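Local coordinates for protein ribulose-1,5-bisphosphate carboxylase/oxygenase large subunit (Rhodopseudomonas palustris, PDB 3QFW) that is a Rubisco-like protein that probably binds magnesium, a homologue of the ribulose-1,5-bisphosphate carboxylase large subunit whose own reaction is uncertain, at residues L28-E31 with Q32-C36; T75-E79 with P80-L84; A261-A265 with P266-G270. All blocks are in the same frame, centred on the assembly; numbering follows the deposited sequence.

Interaction 1 of 3, residues L28-E31 with Q32-C36; sequences LAIE and QSVEC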
# COMPACT_ATOMS: atom_id res chain seq x y z
N LEU B 28 10.75 3.74 18.99
CA LEU B 28 10.64 2.99 17.74
C LEU B 28 10.56 1.49 18.01
O LEU B 28 9.72 0.79 17.43
CB LEU B 28 11.82 3.31 16.83
CG LEU B 28 12.09 2.32 15.69
CD1 LEU B 28 10.89 2.22 14.76
CD2 LEU B 28 13.35 2.70 14.93
N ALA B 29 11.43 0.99 18.89
CA ALA B 29 11.40 -0.43 19.23
C ALA B 29 10.03 -0.86 19.74
O ALA B 29 9.52 -1.91 19.36
CB ALA B 29 12.48 -0.76 20.26
N ILE B 30 9.44 -0.01 20.59
CA ILE B 30 8.09 -0.23 21.11
C ILE B 30 7.02 -0.17 20.02
O ILE B 30 6.20 -1.08 19.90
CB ILE B 30 7.73 0.81 22.21
CG1 ILE B 30 8.74 0.77 23.36
CG2 ILE B 30 6.34 0.55 22.74
CD1 ILE B 30 8.78 -0.54 24.08
N GLU B 31 7.02 0.91 19.25
CA GLU B 31 6.02 1.13 18.19
C GLU B 31 5.88 -0.07 17.25
O GLU B 31 4.77 -0.40 16.82
CB GLU B 31 6.36 2.37 17.37
CG GLU B 31 6.23 3.69 18.12
CD GLU B 31 4.85 4.31 17.99
OE1 GLU B 31 3.87 3.59 17.69
OE2 GLU B 31 4.74 5.54 18.19
N GLN B 32 7.00 -0.71 16.93
CA GLN B 32 7.00 -1.83 15.98
C GLN B 32 7.00 -3.16 16.71
O GLN B 32 7.39 -4.19 16.16
CB GLN B 32 8.18 -1.73 15.03
CG GLN B 32 8.16 -0.49 14.15
CD GLN B 32 6.81 -0.29 13.46
OE1 GLN B 32 6.34 0.83 13.30
NE2 GLN B 32 6.20 -1.39 13.02
N SER B 33 6.55 -3.13 17.96
CA SER B 33 6.47 -4.32 18.77
C SER B 33 5.13 -4.40 19.48
O SER B 33 4.09 -4.70 18.88
CB SER B 33 7.58 -4.30 19.82
OG SER B 33 7.66 -5.55 20.47
N VAL B 34 5.16 -4.11 20.77
CA VAL B 34 3.98 -4.24 21.61
C VAL B 34 3.12 -2.99 21.55
O VAL B 34 1.91 -3.07 21.77
CB VAL B 34 4.39 -4.47 23.06
CG1 VAL B 34 5.10 -5.81 23.18
CG2 VAL B 34 5.29 -3.33 23.53
N GLU B 35 3.73 -1.85 21.27
CA GLU B 35 3.00 -0.61 21.15
C GLU B 35 2.23 -0.38 22.46
O GLU B 35 1.05 -0.02 22.45
CB GLU B 35 2.08 -0.67 19.93
CG GLU B 35 1.20 0.56 19.70
CD GLU B 35 0.23 0.37 18.55
OE1 GLU B 35 0.39 -0.62 17.80
OE2 GLU B 35 -0.70 1.19 18.39
N CYS B 36 2.92 -0.62 23.57
CA CYS B 36 2.39 -0.43 24.92
C CYS B 36 3.37 0.41 25.70
O CYS B 36 4.55 0.42 25.39
CB CYS B 36 2.32 -1.77 25.68
SG CYS B 36 1.25 -3.04 25.06

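Interaction 2 of 3, residues T75-E79 with P80-L84; sequences TAPAE and PGQLL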
# COMPACT_ATOMS: atom_id res chain seq x y z
N THR B 75 6.36 -12.41 16.15
CA THR B 75 5.36 -11.38 15.85
C THR B 75 5.07 -11.29 14.35
O THR B 75 4.00 -10.82 13.95
CB THR B 75 5.80 -10.00 16.38
OG1 THR B 75 6.89 -9.50 15.61
CG2 THR B 75 6.22 -10.11 17.83
N ALA B 76 6.00 -11.74 13.52
CA ALA B 76 5.79 -11.65 12.08
C ALA B 76 6.05 -12.96 11.32
O ALA B 76 7.19 -13.22 10.89
CB ALA B 76 6.61 -10.50 11.51
N PRO B 77 5.00 -13.76 11.13
CA PRO B 77 5.07 -15.01 10.37
C PRO B 77 5.44 -14.71 8.92
O PRO B 77 5.38 -13.55 8.51
CB PRO B 77 3.62 -15.55 10.44
CG PRO B 77 2.93 -14.74 11.46
CD PRO B 77 3.61 -13.41 11.47
N ALA B 78 5.84 -15.72 8.16
CA ALA B 78 6.19 -15.53 6.76
C ALA B 78 4.93 -15.26 5.93
O ALA B 78 4.49 -16.10 5.14
CB ALA B 78 6.97 -16.73 6.21
N GLU B 79 4.39 -14.07 6.13
CA GLU B 79 3.13 -13.63 5.55
C GLU B 79 3.35 -12.17 5.14
O GLU B 79 3.50 -11.30 6.00
CB GLU B 79 2.03 -13.76 6.62
CG GLU B 79 0.62 -13.82 6.08
CD GLU B 79 0.19 -12.53 5.43
OE1 GLU B 79 0.00 -11.53 6.16
OE2 GLU B 79 0.07 -12.52 4.18
N PRO B 80 3.41 -11.90 3.82
CA PRO B 80 3.98 -10.64 3.32
C PRO B 80 3.38 -9.40 3.98
O PRO B 80 4.11 -8.55 4.48
CB PRO B 80 3.66 -10.68 1.82
CG PRO B 80 3.60 -12.12 1.50
CD PRO B 80 2.99 -12.78 2.72
N GLY B 81 2.06 -9.32 3.97
CA GLY B 81 1.36 -8.20 4.60
C GLY B 81 1.72 -8.01 6.06
O GLY B 81 2.05 -6.91 6.50
N GLN B 82 1.66 -9.10 6.83
CA GLN B 82 1.97 -9.05 8.26
C GLN B 82 3.42 -8.70 8.53
O GLN B 82 3.73 -8.00 9.50
CB GLN B 82 1.60 -10.37 8.94
CG GLN B 82 1.91 -10.42 10.44
CD GLN B 82 1.13 -9.40 11.27
OE1 GLN B 82 0.22 -8.73 10.78
NE2 GLN B 82 1.49 -9.29 12.54
N LEU B 83 4.31 -9.18 7.67
CA LEU B 83 5.72 -8.87 7.77
C LEU B 83 5.91 -7.37 7.58
O LEU B 83 6.58 -6.72 8.37
CB LEU B 83 6.54 -9.67 6.76
CG LEU B 83 8.04 -9.33 6.75
CD1 LEU B 83 8.64 -9.54 8.13
CD2 LEU B 83 8.80 -10.14 5.68
N LEU B 84 5.32 -6.83 6.52
CA LEU B 84 5.36 -5.40 6.29
C LEU B 84 4.75 -4.66 7.50
O LEU B 84 5.31 -3.69 8.02
CB LEU B 84 4.62 -5.07 4.99
CG LEU B 84 5.08 -3.90 4.14
CD1 LEU B 84 6.47 -3.44 4.56
CD2 LEU B 84 5.07 -4.29 2.65

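Interaction 3 of 3, residues A261-A265 with P266-G270; sequences AKIAA and PLLLG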
# COMPACT_ATOMS: atom_id res chain seq x y z
N ALA B 261 4.58 5.18 1.56
CA ALA B 261 5.24 5.02 2.85
C ALA B 261 6.75 5.05 2.61
O ALA B 261 7.23 4.67 1.55
CB ALA B 261 4.82 3.71 3.50
N LYS B 262 7.50 5.52 3.60
CA LYS B 262 8.92 5.78 3.44
C LYS B 262 9.75 4.52 3.66
O LYS B 262 10.45 4.40 4.66
CB LYS B 262 9.38 6.90 4.37
CG LYS B 262 10.70 7.53 3.97
CD LYS B 262 10.69 7.96 2.52
CE LYS B 262 11.57 9.18 2.31
NZ LYS B 262 11.48 9.70 0.91
N ILE B 263 9.64 3.59 2.73
CA ILE B 263 10.51 2.42 2.68
C ILE B 263 11.52 2.64 1.56
O ILE B 263 11.14 2.95 0.44
CB ILE B 263 9.71 1.14 2.39
CG1 ILE B 263 8.57 0.98 3.43
CG2 ILE B 263 10.62 -0.07 2.38
CD1 ILE B 263 7.76 -0.30 3.25
N ALA B 264 12.81 2.49 1.86
CA ALA B 264 13.83 2.75 0.85
C ALA B 264 13.62 1.86 -0.37
O ALA B 264 13.33 0.66 -0.24
CB ALA B 264 15.24 2.54 1.42
N ALA B 265 13.78 2.44 -1.56
CA ALA B 265 13.55 1.72 -2.81
C ALA B 265 14.40 0.46 -2.96
O ALA B 265 13.90 -0.57 -3.41
CB ALA B 265 13.74 2.63 -4.02
N PRO B 266 15.68 0.53 -2.60
CA PRO B 266 16.41 -0.71 -2.87
C PRO B 266 15.86 -1.87 -2.05
O PRO B 266 15.73 -2.98 -2.56
CB PRO B 266 17.86 -0.37 -2.47
CG PRO B 266 17.95 1.13 -2.64
CD PRO B 266 16.57 1.64 -2.22
N LEU B 267 15.51 -1.61 -0.79
CA LEU B 267 14.97 -2.66 0.06
C LEU B 267 13.63 -3.17 -0.48
O LEU B 267 13.39 -4.38 -0.55
CB LEU B 267 14.78 -2.12 1.48
CG LEU B 267 13.86 -2.95 2.37
CD1 LEU B 267 14.45 -4.32 2.64
CD2 LEU B 267 13.56 -2.22 3.68
N LEU B 268 12.75 -2.24 -0.86
CA LEU B 268 11.39 -2.59 -1.27
C LEU B 268 11.31 -3.18 -2.69
O LEU B 268 10.85 -4.31 -2.87
CB LEU B 268 10.46 -1.38 -1.15
CG LEU B 268 8.99 -1.65 -1.45
CD1 LEU B 268 8.47 -2.76 -0.56
CD2 LEU B 268 8.16 -0.37 -1.28
N LEU B 269 11.73 -2.40 -3.68
CA LEU B 269 11.63 -2.81 -5.08
C LEU B 269 12.65 -3.89 -5.43
O LEU B 269 12.42 -4.72 -6.31
CB LEU B 269 11.88 -1.61 -5.98
CG LEU B 269 11.02 -0.37 -5.75
CD1 LEU B 269 11.25 0.59 -6.89
CD2 LEU B 269 9.55 -0.74 -5.65
N GLY B 270 13.79 -3.85 -4.76
CA GLY B 270 14.83 -4.83 -4.97
C GLY B 270 14.63 -6.08 -4.15
O GLY B 270 14.22 -7.11 -4.66

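Interaction 1 of 3, residues L28-E31 with Q32-C36
The carbonyl oxygen of Ile-30 is gripped twice by the chain that turns back beneath it: Ser-33 N lies 2.8 Å from Ile-30 O, and Glu-35 N lies 2.9 Å from the same Ile-30 O. The two N-H groups come at the carbonyl plane from opposite faces, well out of it. This is the C-terminal end of helix 18-31, where Ile-30 O takes the N-H groups of residues i+3 and i+5 instead of the helical i+4 one. Gln-32 N to Leu-28 O, 3.1 Å, is the last regular helical bond before the chain departs at Gln-32. Glu-35 takes a left-handed helical conformation (phi 56°, psi 44°), which turns the outgoing chain so that Cys-36 O comes beside Ile-30 CG2.

Apolar contacts fill in around these bonds. Ile-30 CG2, anti to its backbone N, is 4.1 Å from Val-34 CG2 and presses tightly on the backbone, 3.2 Å from Cys-36 O. Branched aliphatic residues suit this place: beyond their mutual contact, Ile-30 packs on Val-51 and Val-34 on Ile-41. Leu-28 CD1 slants across the Gln-32 chain, 3.9 Å from Gln-32 CG. Gln-32 bends at chi2, and its amide is held at both ends: OE1 bonds to Ser-91 OG and NE2 to Met-86 O. A long side chain with a donor and an acceptor is well matched to this buried spot. Glu-35 O takes a bond from Lys-139 NZ of the second subunit, and the carboxylate of Glu-35 lies close to Asp-166 of that subunit.

Helix 18-31 thus ends against the antiparallel sheet, with Leu-28 resting on Tyr-12 and Ile-14 of strand 8-15 and, together with Ala-29, on Ile-69 of strand 64-71, while the chain after it lies at the subunit interface, probably as in Rubisco dimers.

Interaction 2 of 3, residues T75-E79 with P80-L84
Glu-79 caps helix 80-88 through its side chain: OE1 accepts from Gln-82 N at 3.0 Å, met from above the carboxylate plane. Its backbone O starts the helical bonding, accepting from Leu-83 N at 2.8 Å. The chain of Glu-79 leaves with CG anti to its N (chi1 -159°) and then bends at chi2, which folds the carboxylate back over the helix start. The negative group there probably gains from the helix dipole. OE2 is held in turn by Ser-237 OG, which also takes the N-H of Gly-81.

Pro-80 fits the next position because the first helical turn needs no N-H from it; its CD lies 3.3 Å from Glu-79 OE2. Gln-82 CG packs 3.6 Å from Pro-77 CD, and its amide reaches Gly-168 of the second subunit and Asn-85. Toward helix 106-112, Ala-76 CB meets Leu-83 CD1 at 4.1 Å, and Leu-83 goes on to Phe-112. Ahead of the cap, Ala-78 centres an inverse gamma turn. Together these make a side-chain N-cap, here from a glutamate, with proline as the first helical residue.

Interaction 3 of 3, residues A261-A265 with P266-G270
The puckered Pro-266 ring presents its CD corner to two methyl groups: Ala-265 CB lies 3.5 Å from Pro-266 CD, the tight contact of a residue with the proline following it, and Ala-264 CB lies 4.0 Å from that same CD. Ala-299 and Leu-300 of helix 294-305 also pack against the ring. The flat groups are the peptides: Ala-264 O takes Leu-268 N at 3.0 Å, and Ala-265 O takes Leu-269 N at 2.9 Å. Ala-264 is the N-cap residue, so Pro-266 falls in the first turn, where its missing N-H costs nothing, and the small Ala-265 fits against Tyr-292 and Leu-300.

This start of helix 265-276 follows strand 250-253 of the catalytic TIM barrel, so the contact forms the loop-to-helix step of a beta-alpha unit. Ile-263, just before the N-cap, makes a hydrophobic staple with Leu-268: with CG2 anti to its backbone N, that methyl meets Leu-268 CB at 3.8 Å, and also Leu-267 CD2 at 3.9 Å. Beyond it stands Met-257 of the second subunit. Upstream, Lys-262 centres an inverse gamma turn, and its backbone, like that of Ala-264, is bonded to Leu-99. In its first part the helix has a wider pi-type turn; Gly-270 N makes a weak bond to Pro-266 O, and glycine has no side chain to run into that carbonyl.

In the fold
Along the chain the three contacts come in series, and none nests within or crosses another. Interaction 1 closes helix 18-31 and starts the loop toward strand 53-59; interaction 2 opens helix 80-88 after the loop from strand 64-71. Both belong to the N-terminal part built on the antiparallel sheet, with centres 16 Å apart and nearest atoms about 5 Å apart. Interaction 3 opens helix 265-276 of the barrel and touches interaction 2, where Leu-84 CD1 packs 3.6 Å from Ile-263 CD1. That contact ties the N-terminal part to the barrel. All three reach the second subunit, consistent with a Rubisco-type dimer in which each N-terminal part lies against the partner's barrel.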